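Local coordinates for flavin prenyltransferase UbiX (Methanocaldococcus jannaschii, PDB 6M8V), which probably makes the prenylated FMN cofactor of UbiD-type decarboxylases, joining a dimethylallyl group from dimethylallyl monophosphate to N5 and C6 of the flavin without a metal, at residues Y60-F65 against S97-R103; F76-V81 against V104-A108; V82-M86 against I117-E121. All blocks are in the same frame, centred on the assembly; numbering follows the deposited sequence. Where two conformers were deposited one is given.

Contact 1 of 3, residues Y60-F65 against S97-R103; sequences YENDDF and SANLIVR. With FMN (flavin mononucleotide), chain B; PO4 (phosphate ion), chain C.
Y60, on strand 58-61, an outermost strand of the sheet in this chain, touches helix 100-110 through its CB, 3.7 Å from L100 CD2, while its hydroxyl end leads away from the helix. E61 pairs through OE1 with K38 and the hydroxyl of Y59, and its carbonyl opens the type I turn that runs to D64.

N62 does the polar work by gripping the first turn of the helix twice. Its backbone O accepts from L100 N at 2.8 Å. With CG trans to its own nitrogen (chi1 -157°), the amide swings in so that OD1 takes I101 N at 3.0 Å, almost straight beyond the C=O bond. These amide hydrogens belong to the start of a helix, where no preceding turn supplies acceptors. N99 completes the capping from within: as N-cap residue its OD1 receives V102 N at 2.9 Å. The two asparagine amides cross obliquely with their planes 38° apart.

F65 closes the segment, its ring lodged between protein and cofactor. F65 CZ comes within 3.4 Å of N99 O, CB of R103 meets the ring edge, and C3' of the FMN ribityl chain lies over one face, toward the rim. S97 O holds the same chain through O3' at 2.7 Å. R103 lays a guanidinium face over N1 of the flavin and pairs through NH1 with E121 of a neighbouring subunit; that subunit also gives this FMN hydrogen bonds from G9, S34, S85, M86, T88 and R120, so the site spans a subunit interface.

The contact fastens the turn after strand 58-61 to the N-terminus of helix 100-110. Strand 28-33 packs against it through I32, which meets N62, L100 and I101, while helix 86-94 touches N99 and V102.

Contact 2 of 3, residues F76-V81 against V104-A108; sequences FDAVVV and VCDIA
Helix 100-110 packs here on a central strand of the parallel sheet, as part of one helical layer of the Rossmann-like alpha/beta/alpha sandwich. The short axes of strand 78-81 and helix 104-108 pass 9.0 Å apart, their directions 137° from parallel, and the interface between them is apolar.

V79 and V81 project from the same side of the strand. The branches of V79 divide the helix surface between them: CG2 reaches CB of A108 at 4.0 Å, whereas CG1 lies against the sulfur of C105. That sulfur also meets CG2 of V81, at 3.6 Å, and so bridges two alternate strand residues. Its place follows from chi1 of -67°, which sets SG beside the backbone nitrogen of C105 and opposite its carbonyl carbon.

F76, just ahead of the strand, contributes the broadest surface. Its chi1 of 55° sets CG between the backbone N and the carbonyl carbon, and from there the ring reaches the helix: CB of A108 stands in the ring plane at the edge, 3.9 Å from F76 CE1, and CG2 of I107 approaches CE2 to 3.8 Å. CZ ends 3.6 Å from V104 O, a carbonyl already engaged by A108 N within the helix.

Around this core, strand 114-119 borders one flank, L115 touching both V79 and C105. R113, just before that strand, makes a cation-pi contact with the F76 ring. Strand 2-7 borders the other flank, where I4 meets F76 and C6 meets V79.

Contact 3 of 3, residues V82-M86 against I117-E121; sequences VPCSM and IMPRE. With FMN (flavin mononucleotide), chain D; PO4 (phosphate ion), chain E.
C84 O is approached by two groups of the facing segment: R120 N donates to it at 3.2 Å, and the CA-H of P119 is directed at the same oxygen. C84 N in turn donates to M118 O at 2.8 Å. What holds the two segments together is thus a single parallel bridge between C84 and P119. A cis peptide before P83 accompanies the corner the chain turns there, and V82 and M118 lie side by side farther from the flavin.

Flavin O4 is gripped by the guanidinium of R120: NH2 donates at 2.7 Å in a nearly linear bond (175°), and NE adds a weak one. The oxygen lies in the guanidinium plane, at its edge. The carbonyl O of R120 accepts flavin N3 at 2.8 Å, while M86 N donates to O2 at 2.7 Å. The pyrimidine edge is thereby read by the start of helix 86-94 and the loop after strand 114-119. The M86 chain is bent at chi2 (-51°) and chi3, which brings SD 3.5 Å from CB of E121 and its methyl against CB of P119.

E121 extends its carboxylate toward the bound phosphate and forms salt bridges to R103 and K110 of a neighbouring subunit. An alanine here would lose both bridges and is likely to leave those two cations without their carboxylate mate beside the flavin.

R120 NH2 also donates weakly to that phosphate, so one guanidinium touches both flavin and anion. Such an arrangement is consistent with a phosphate-bearing substrate held next to the isoalloxazine, in a pocket that Y150 of another subunit helps to complete.

In the fold
The three contacts illustrate how chemistry follows place in a layered fold, polar groups gathering at a helix N-terminus and at the C-terminal ends of strands. Contact 1 is partly buried at an outermost strand of the chain's sheet, whereas contacts 2 and 3 are fully buried near its middle. Helix 100-110 serves both of the first two, offering amide hydrogens at its N-terminus in contact 1 and apolar side chains one turn on in contact 2. Strand 78-84 links contacts 2 and 3: hydrophobic against the helix, then polar where it leads into helix 86-94. V81 O, 3.0 Å from M118 N, joins the two. Contacts 1 and 3 do not touch within a chain, yet each faces an FMN, and the assembly brings R103 of one subunit to E121 of another.

Contact 1 of 3, residues Y60-F65 against S97-R103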
loop_
_atom_site.group_PDB
_atom_site.type_symbol
_atom_site.label_atom_id
_atom_site.label_comp_id
_atom_site.label_asym_id
_atom_site.label_seq_id
_atom_site.Cartn_x
_atom_site.Cartn_y
_atom_site.Cartn_z
ATOM N N TYR A 60 17.408 -9.556 35.762
ATOM C CA TYR A 60 15.987 -9.473 36.065
ATOM C C TYR A 60 15.261 -10.629 35.393
ATOM O O TYR A 60 15.603 -11.024 34.275
ATOM C CB TYR A 60 15.386 -8.139 35.607
ATOM C CG TYR A 60 16.021 -6.921 36.233
ATOM C CD1 TYR A 60 15.682 -6.515 37.523
ATOM C CD2 TYR A 60 16.954 -6.169 35.534
ATOM C CE1 TYR A 60 16.262 -5.394 38.095
ATOM C CE2 TYR A 60 17.535 -5.051 36.095
ATOM C CZ TYR A 60 17.190 -4.667 37.375
ATOM O OH TYR A 60 17.776 -3.552 37.925
ATOM N N GLU A 61 14.266 -11.173 36.088
ATOM C CA GLU A 61 13.455 -12.233 35.512
ATOM C C GLU A 61 12.586 -11.671 34.391
ATOM O O GLU A 61 12.161 -10.514 34.427
ATOM C CB GLU A 61 12.585 -12.881 36.589
ATOM C CG GLU A 61 12.430 -14.390 36.450
ATOM C CD GLU A 61 13.761 -15.117 36.414
ATOM O OE1 GLU A 61 14.211 -15.484 35.311
ATOM O OE2 GLU A 61 14.356 -15.327 37.489
ATOM N N ASN A 62 12.327 -12.505 33.382
ATOM C CA ASN A 62 11.552 -12.053 32.233
ATOM C C ASN A 62 10.113 -11.713 32.594
ATOM O O ASN A 62 9.426 -11.079 31.787
ATOM C CB ASN A 62 11.573 -13.112 31.125
ATOM C CG ASN A 62 11.281 -12.524 29.743
ATOM O OD1 ASN A 62 11.359 -11.310 29.540
ATOM N ND2 ASN A 62 10.955 -13.389 28.786
ATOM N N ASP A 63 9.643 -12.099 33.779
ATOM C CA ASP A 63 8.291 -11.770 34.208
ATOM C C ASP A 63 8.266 -10.712 35.305
ATOM O O ASP A 63 7.202 -10.447 35.875
ATOM C CB ASP A 63 7.555 -13.031 34.664
ATOM C CG ASP A 63 8.262 -13.751 35.805
ATOM O OD1 ASP A 63 9.363 -13.325 36.215
ATOM O OD2 ASP A 63 7.705 -14.758 36.286
ATOM N N ASP A 64 9.405 -10.090 35.604
ATOM C CA ASP A 64 9.494 -9.109 36.686
ATOM C C ASP A 64 9.229 -7.718 36.119
ATOM O O ASP A 64 10.138 -6.939 35.826
ATOM C CB ASP A 64 10.856 -9.189 37.364
ATOM C CG ASP A 64 11.018 -8.169 38.478
ATOM O OD1 ASP A 64 9.999 -7.588 38.917
ATOM O OD2 ASP A 64 12.172 -7.944 38.908
ATOM N N PHE A 65 7.944 -7.392 35.977
ATOM C CA PHE A 65 7.602 -6.093 35.414
ATOM C C PHE A 65 7.855 -4.958 36.393
ATOM O O PHE A 65 7.899 -3.795 35.978
ATOM C CB PHE A 65 6.152 -6.086 34.932
ATOM C CG PHE A 65 6.006 -6.477 33.490
ATOM C CD1 PHE A 65 6.518 -5.668 32.485
ATOM C CD2 PHE A 65 5.377 -7.662 33.137
ATOM C CE1 PHE A 65 6.398 -6.028 31.157
ATOM C CE2 PHE A 65 5.251 -8.028 31.807
ATOM C CZ PHE A 65 5.761 -7.210 30.816
ATOM N N SER A 97 4.240 -6.535 24.242
ATOM C CA SER A 97 5.194 -6.529 25.348
ATOM C C SER A 97 4.607 -7.297 26.534
ATOM O O SER A 97 4.262 -6.737 27.574
ATOM C CB SER A 97 5.558 -5.097 25.717
ATOM O OG SER A 97 4.403 -4.278 25.771
ATOM N N ALA A 98 4.506 -8.619 26.360
ATOM C CA ALA A 98 3.966 -9.487 27.400
ATOM C C ALA A 98 5.018 -9.971 28.388
ATOM O O ALA A 98 4.664 -10.659 29.351
ATOM C CB ALA A 98 3.266 -10.704 26.781
ATOM N N ASN A 99 6.291 -9.644 28.170
ATOM C CA ASN A 99 7.359 -9.959 29.109
ATOM C C ASN A 99 8.302 -8.766 29.172
ATOM O O ASN A 99 8.118 -7.768 28.466
ATOM C CB ASN A 99 8.098 -11.247 28.717
ATOM C CG ASN A 99 8.666 -11.198 27.309
ATOM O OD1 ASN A 99 9.253 -10.199 26.894
ATOM N ND2 ASN A 99 8.501 -12.287 26.570
ATOM N N LEU A 100 9.335 -8.876 30.014
ATOM C CA LEU A 100 10.226 -7.739 30.219
ATOM C C LEU A 100 11.106 -7.484 28.999
ATOM O O LEU A 100 11.415 -6.328 28.692
ATOM C CB LEU A 100 11.089 -7.956 31.465
ATOM C CG LEU A 100 11.984 -6.777 31.886
ATOM C CD1 LEU A 100 11.143 -5.575 32.271
ATOM C CD2 LEU A 100 12.941 -7.144 33.029
ATOM N N ILE A 101 11.506 -8.542 28.289
ATOM C CA ILE A 101 12.365 -8.373 27.120
ATOM C C ILE A 101 11.679 -7.500 26.069
ATOM O O ILE A 101 12.230 -6.489 25.622
ATOM C CB ILE A 101 12.765 -9.745 26.549
ATOM C CG1 ILE A 101 13.817 -10.398 27.459
ATOM C CG2 ILE A 101 13.293 -9.597 25.123
ATOM C CD1 ILE A 101 14.238 -11.794 27.022
ATOM N N VAL A 102 10.466 -7.877 25.661
ATOM C CA VAL A 102 9.759 -7.109 24.641
ATOM C C VAL A 102 9.411 -5.721 25.161
ATOM O O VAL A 102 9.413 -4.745 24.402
ATOM C CB VAL A 102 8.508 -7.883 24.172
ATOM C CG1 VAL A 102 7.812 -7.160 23.003
ATOM C CG2 VAL A 102 8.889 -9.286 23.776
ATOM N N ARG A 103 9.132 -5.598 26.460
ATOM C CA ARG A 103 8.819 -4.288 27.017
ATOM C C ARG A 103 10.009 -3.338 26.898
ATOM O O ARG A 103 9.834 -2.168 26.531
ATOM C CB ARG A 103 8.363 -4.431 28.473
ATOM C CG ARG A 103 8.223 -3.115 29.238
ATOM C CD ARG A 103 7.162 -2.177 28.636
ATOM N NE ARG A 103 6.996 -0.980 29.462
ATOM C CZ ARG A 103 6.291 0.096 29.117
ATOM N NH1 ARG A 103 5.668 0.142 27.950
ATOM N NH2 ARG A 103 6.207 1.133 29.946
HETATM N N1 FMN B . 2.773 -0.675 29.883
HETATM C C2 FMN B . 2.233 0.315 29.089
HETATM O O2 FMN B . 2.040 0.051 27.913
HETATM N N3 FMN B . 1.918 1.573 29.592
HETATM C C4 FMN B . 2.146 1.823 30.939
HETATM O O4 FMN B . 1.883 2.911 31.460
HETATM C C4A FMN B . 2.689 0.827 31.738
HETATM N N5 FMN B . 2.910 1.106 33.063
HETATM C C5A FMN B . 3.443 0.137 33.874
HETATM C C6 FMN B . 3.652 0.442 35.205
HETATM C C7 FMN B . 4.191 -0.514 36.042
HETATM C C7M FMN B . 4.408 -0.174 37.480
HETATM C C8 FMN B . 4.517 -1.772 35.555
HETATM C C8M FMN B . 5.094 -2.791 36.487
HETATM C C9 FMN B . 4.307 -2.082 34.214
HETATM C C9A FMN B . 3.765 -1.121 33.368
HETATM N N10 FMN B . 3.542 -1.408 32.033
HETATM C C10 FMN B . 3.007 -0.425 31.218
HETATM C "C1'" FMN B . 3.900 -2.761 31.471
HETATM C "C2'" FMN B . 2.680 -3.649 31.258
HETATM O "O2'" FMN B . 2.053 -3.902 32.495
HETATM C "C3'" FMN B . 3.056 -4.980 30.624
HETATM O "O3'" FMN B . 3.297 -4.804 29.243
HETATM C "C4'" FMN B . 1.976 -6.033 30.867
HETATM O "O4'" FMN B . 2.346 -7.235 30.232
HETATM C "C5'" FMN B . 0.589 -5.615 30.389
HETATM O "O5'" FMN B . -0.269 -6.739 30.451
HETATM P P FMN B . -1.876 -6.590 30.496
HETATM O O1P FMN B . -2.266 -5.901 31.772
HETATM O O2P FMN B . -2.309 -5.733 29.330
HETATM O O3P FMN B . -2.518 -7.952 30.404
HETATM P P PO4 C . 6.611 4.785 31.173
HETATM O O1 PO4 C . 6.866 3.820 32.309
HETATM O O2 PO4 C . 6.529 6.202 31.695
HETATM O O3 PO4 C . 7.738 4.700 30.168
HETATM O O4 PO4 C . 5.303 4.412 30.512
#

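Contact 2 of 3, residues F76-V81 against V104-A108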
loop_
_atom_site.group_PDB
_atom_site.type_symbol
_atom_site.label_atom_id
_atom_site.label_comp_id
_atom_site.label_asym_id
_atom_site.label_seq_id
_atom_site.Cartn_x
_atom_site.Cartn_y
_atom_site.Cartn_z
ATOM N N PHE A 76 18.659 3.761 29.583
ATOM C CA PHE A 76 19.710 2.857 29.143
ATOM C C PHE A 76 20.177 3.314 27.770
ATOM O O PHE A 76 19.540 4.149 27.120
ATOM C CB PHE A 76 19.248 1.392 29.118
ATOM C CG PHE A 76 18.006 1.142 28.295
ATOM C CD1 PHE A 76 18.071 1.061 26.909
ATOM C CD2 PHE A 76 16.780 0.954 28.915
ATOM C CE1 PHE A 76 16.929 0.821 26.159
ATOM C CE2 PHE A 76 15.636 0.708 28.171
ATOM C CZ PHE A 76 15.709 0.641 26.795
ATOM N N ASP A 77 21.303 2.758 27.326
ATOM C CA ASP A 77 21.893 3.168 26.058
ATOM C C ASP A 77 21.554 2.244 24.897
ATOM O O ASP A 77 21.378 2.728 23.774
ATOM C CB ASP A 77 23.416 3.264 26.195
ATOM C CG ASP A 77 23.843 4.396 27.105
ATOM O OD1 ASP A 77 23.396 5.539 26.879
ATOM O OD2 ASP A 77 24.616 4.138 28.053
ATOM N N ALA A 78 21.454 0.936 25.130
ATOM C CA ALA A 78 21.256 0.008 24.027
ATOM C C ALA A 78 20.652 -1.289 24.540
ATOM O O ALA A 78 20.864 -1.682 25.691
ATOM C CB ALA A 78 22.574 -0.281 23.298
ATOM N N VAL A 79 19.902 -1.946 23.660
ATOM C CA VAL A 79 19.355 -3.274 23.894
ATOM C C VAL A 79 19.919 -4.205 22.836
ATOM O O VAL A 79 19.982 -3.845 21.655
ATOM C CB VAL A 79 17.813 -3.278 23.839
ATOM C CG1 VAL A 79 17.271 -4.660 24.167
ATOM C CG2 VAL A 79 17.260 -2.248 24.787
ATOM N N VAL A 80 20.336 -5.395 23.252
ATOM C CA VAL A 80 20.773 -6.433 22.330
ATOM C C VAL A 80 19.969 -7.686 22.626
ATOM O O VAL A 80 20.052 -8.234 23.731
ATOM C CB VAL A 80 22.279 -6.726 22.430
ATOM C CG1 VAL A 80 22.705 -7.649 21.287
ATOM C CG2 VAL A 80 23.076 -5.432 22.398
ATOM N N VAL A 81 19.191 -8.135 21.649
ATOM C CA VAL A 81 18.443 -9.379 21.746
ATOM C C VAL A 81 19.248 -10.420 20.980
ATOM O O VAL A 81 19.270 -10.423 19.745
ATOM C CB VAL A 81 17.020 -9.229 21.205
ATOM C CG1 VAL A 81 16.190 -10.454 21.558
ATOM C CG2 VAL A 81 16.381 -7.966 21.764
ATOM N N VAL A 104 11.231 -3.820 27.171
ATOM C CA VAL A 104 12.384 -2.922 27.057
ATOM C C VAL A 104 12.735 -2.656 25.596
ATOM O O VAL A 104 13.292 -1.599 25.273
ATOM C CB VAL A 104 13.607 -3.445 27.843
ATOM C CG1 VAL A 104 13.264 -3.651 29.322
ATOM C CG2 VAL A 104 14.172 -4.712 27.230
ATOM N N CYS A 105 12.425 -3.588 24.686
ATOM C CA CYS A 105 12.556 -3.267 23.264
ATOM C C CYS A 105 11.560 -2.195 22.854
ATOM O O CYS A 105 11.915 -1.256 22.133
ATOM C CB CYS A 105 12.365 -4.514 22.401
ATOM S SG CYS A 105 13.663 -5.738 22.596
ATOM N N ASP A 106 10.306 -2.316 23.301
ATOM C CA ASP A 106 9.304 -1.305 22.976
ATOM C C ASP A 106 9.681 0.046 23.572
ATOM O O ASP A 106 9.457 1.096 22.953
ATOM C CB ASP A 106 7.928 -1.762 23.473
ATOM C CG ASP A 106 6.781 -1.030 22.795
ATOM O OD1 ASP A 106 6.771 -0.932 21.543
ATOM O OD2 ASP A 106 5.875 -0.557 23.515
ATOM N N ILE A 107 10.268 0.036 24.770
ATOM C CA ILE A 107 10.760 1.261 25.390
ATOM C C ILE A 107 11.885 1.859 24.557
ATOM O O ILE A 107 11.921 3.069 24.301
ATOM C CB ILE A 107 11.219 0.979 26.834
ATOM C CG1 ILE A 107 10.011 0.815 27.761
ATOM C CG2 ILE A 107 12.166 2.071 27.328
ATOM C CD1 ILE A 107 10.368 0.256 29.134
ATOM N N ALA A 108 12.825 1.014 24.129
ATOM C CA ALA A 108 13.922 1.496 23.298
ATOM C C ALA A 108 13.401 2.201 22.055
ATOM O O ALA A 108 13.954 3.227 21.637
ATOM C CB ALA A 108 14.841 0.333 22.916
#

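Contact 3 of 3, residues V82-M86 against I117-E121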
loop_
_atom_site.group_PDB
_atom_site.type_symbol
_atom_site.label_atom_id
_atom_site.label_comp_id
_atom_site.label_asym_id
_atom_site.label_seq_id
_atom_site.Cartn_x
_atom_site.Cartn_y
_atom_site.Cartn_z
ATOM N N VAL A 82 19.926 -11.297 21.717
ATOM C CA VAL A 82 20.829 -12.282 21.124
ATOM C C VAL A 82 20.736 -13.600 21.884
ATOM O O VAL A 82 20.935 -13.628 23.107
ATOM C CB VAL A 82 22.278 -11.769 21.101
ATOM C CG1 VAL A 82 22.692 -11.243 22.475
ATOM C CG2 VAL A 82 23.211 -12.875 20.654
ATOM N N PRO A 83 20.375 -14.706 21.221
ATOM C CA PRO A 83 19.782 -14.666 19.884
ATOM C C PRO A 83 18.316 -14.252 19.986
ATOM O O PRO A 83 17.773 -14.259 21.091
ATOM C CB PRO A 83 19.926 -16.107 19.401
ATOM C CG PRO A 83 19.838 -16.909 20.660
ATOM C CD PRO A 83 20.543 -16.087 21.708
ATOM N N CYS A 84 17.684 -13.898 18.872
ATOM C CA CYS A 84 16.286 -13.484 18.870
ATOM C C CYS A 84 15.452 -14.597 18.256
ATOM O O CYS A 84 15.626 -14.926 17.078
ATOM C CB CYS A 84 16.095 -12.180 18.092
ATOM S SG CYS A 84 14.421 -11.486 18.207
ATOM N N SER A 85 14.560 -15.183 19.051
ATOM C CA SER A 85 13.662 -16.197 18.526
ATOM C C SER A 85 12.664 -15.566 17.554
ATOM O O SER A 85 12.482 -14.345 17.519
ATOM C CB SER A 85 12.932 -16.899 19.669
ATOM O OG SER A 85 12.055 -16.004 20.333
ATOM N N MET A 86 12.024 -16.410 16.738
ATOM C CA MET A 86 11.016 -15.884 15.820
ATOM C C MET A 86 9.803 -15.385 16.589
ATOM O O MET A 86 9.183 -14.385 16.204
ATOM C CB MET A 86 10.612 -16.944 14.794
ATOM C CG MET A 86 11.723 -17.380 13.832
ATOM S SD MET A 86 12.606 -16.049 12.996
ATOM C CE MET A 86 13.986 -15.731 14.100
ATOM N N ILE A 117 18.747 -6.526 17.240
ATOM C CA ILE A 117 18.125 -7.843 17.316
ATOM C C ILE A 117 18.876 -8.779 16.385
ATOM O O ILE A 117 19.293 -8.381 15.293
ATOM C CB ILE A 117 16.623 -7.803 16.959
ATOM C CG1 ILE A 117 16.417 -7.290 15.538
ATOM C CG2 ILE A 117 15.870 -6.915 17.938
ATOM C CD1 ILE A 117 15.020 -7.541 14.997
ATOM N N MET A 118 19.047 -10.027 16.818
ATOM C CA MET A 118 19.807 -11.036 16.078
ATOM C C MET A 118 18.935 -12.263 15.853
ATOM O O MET A 118 19.097 -13.291 16.526
ATOM C CB MET A 118 21.088 -11.397 16.831
ATOM C CG MET A 118 21.807 -10.167 17.355
ATOM S SD MET A 118 23.505 -10.465 17.853
ATOM C CE MET A 118 24.259 -10.959 16.304
ATOM N N PRO A 119 17.999 -12.198 14.905
ATOM C CA PRO A 119 17.093 -13.335 14.682
ATOM C C PRO A 119 17.838 -14.534 14.109
ATOM O O PRO A 119 18.568 -14.416 13.122
ATOM C CB PRO A 119 16.063 -12.778 13.692
ATOM C CG PRO A 119 16.786 -11.680 12.992
ATOM C CD PRO A 119 17.718 -11.074 13.994
ATOM N N ARG A 120 17.645 -15.694 14.735
ATOM C CA ARG A 120 18.329 -16.933 14.370
ATOM C C ARG A 120 17.291 -17.923 13.859
ATOM O O ARG A 120 16.523 -18.491 14.646
ATOM C CB ARG A 120 19.092 -17.511 15.564
ATOM C CG ARG A 120 20.482 -18.106 15.256
ATOM C CD ARG A 120 20.444 -19.308 14.292
ATOM N NE ARG A 120 19.341 -20.222 14.561
ATOM C CZ ARG A 120 18.995 -21.237 13.776
ATOM N NH1 ARG A 120 19.668 -21.483 12.661
ATOM N NH2 ARG A 120 17.956 -21.998 14.102
ATOM N N GLU A 121 17.278 -18.132 12.548
ATOM C CA GLU A 121 16.352 -19.051 11.909
ATOM C C GLU A 121 16.867 -19.340 10.510
ATOM O O GLU A 121 17.555 -18.510 9.907
ATOM C CB GLU A 121 14.929 -18.475 11.849
ATOM C CG GLU A 121 13.874 -19.457 11.354
ATOM C CD GLU A 121 13.961 -20.800 12.067
ATOM O OE1 GLU A 121 14.721 -21.680 11.599
ATOM O OE2 GLU A 121 13.270 -20.975 13.095
HETATM N N1 FMN D . 12.880 -20.687 17.531
HETATM C C2 FMN D . 13.462 -19.882 16.574
HETATM O O2 FMN D . 12.790 -18.972 16.118
HETATM N N3 FMN D . 14.765 -20.089 16.132
HETATM C C4 FMN D . 15.494 -21.133 16.688
HETATM O O4 FMN D . 16.658 -21.373 16.354
HETATM C C4A FMN D . 14.908 -21.942 17.651
HETATM N N5 FMN D . 15.650 -22.968 18.176
HETATM C C5A FMN D . 15.093 -23.780 19.131
HETATM C C6 FMN D . 15.864 -24.805 19.646
HETATM C C7 FMN D . 15.327 -25.639 20.606
HETATM C C7M FMN D . 16.170 -26.739 21.159
HETATM C C8 FMN D . 14.026 -25.450 21.054
HETATM C C8M FMN D . 13.472 -26.367 22.099
HETATM C C9 FMN D . 13.249 -24.418 20.536
HETATM C C9A FMN D . 13.786 -23.577 19.568
HETATM N N10 FMN D . 13.034 -22.542 19.043
HETATM C C10 FMN D . 13.600 -21.727 18.077
HETATM C "C1'" FMN D . 11.613 -22.320 19.498
HETATM C "C2'" FMN D . 11.481 -21.145 20.460
HETATM O "O2'" FMN D . 12.223 -21.402 21.632
HETATM C "C3'" FMN D . 10.032 -20.896 20.849
HETATM O "O3'" FMN D . 9.356 -20.241 19.795
HETATM C "C4'" FMN D . 9.938 -20.095 22.148
HETATM O "O4'" FMN D . 8.584 -19.855 22.449
HETATM C "C5'" FMN D . 10.691 -18.768 22.109
HETATM O "O5'" FMN D . 10.346 -18.020 23.260
HETATM P P FMN D . 11.275 -16.819 23.811
HETATM O O1P FMN D . 12.590 -17.387 24.261
HETATM O O2P FMN D . 11.526 -15.851 22.679
HETATM O O3P FMN D . 10.577 -16.115 24.948
HETATM P P PO4 E . 15.501 -25.062 13.037
HETATM O O1 PO4 E . 15.246 -25.861 14.296
HETATM O O2 PO4 E . 16.810 -25.479 12.406
HETATM O O3 PO4 E . 14.384 -25.300 12.046
HETATM O O4 PO4 E . 15.560 -23.596 13.405
#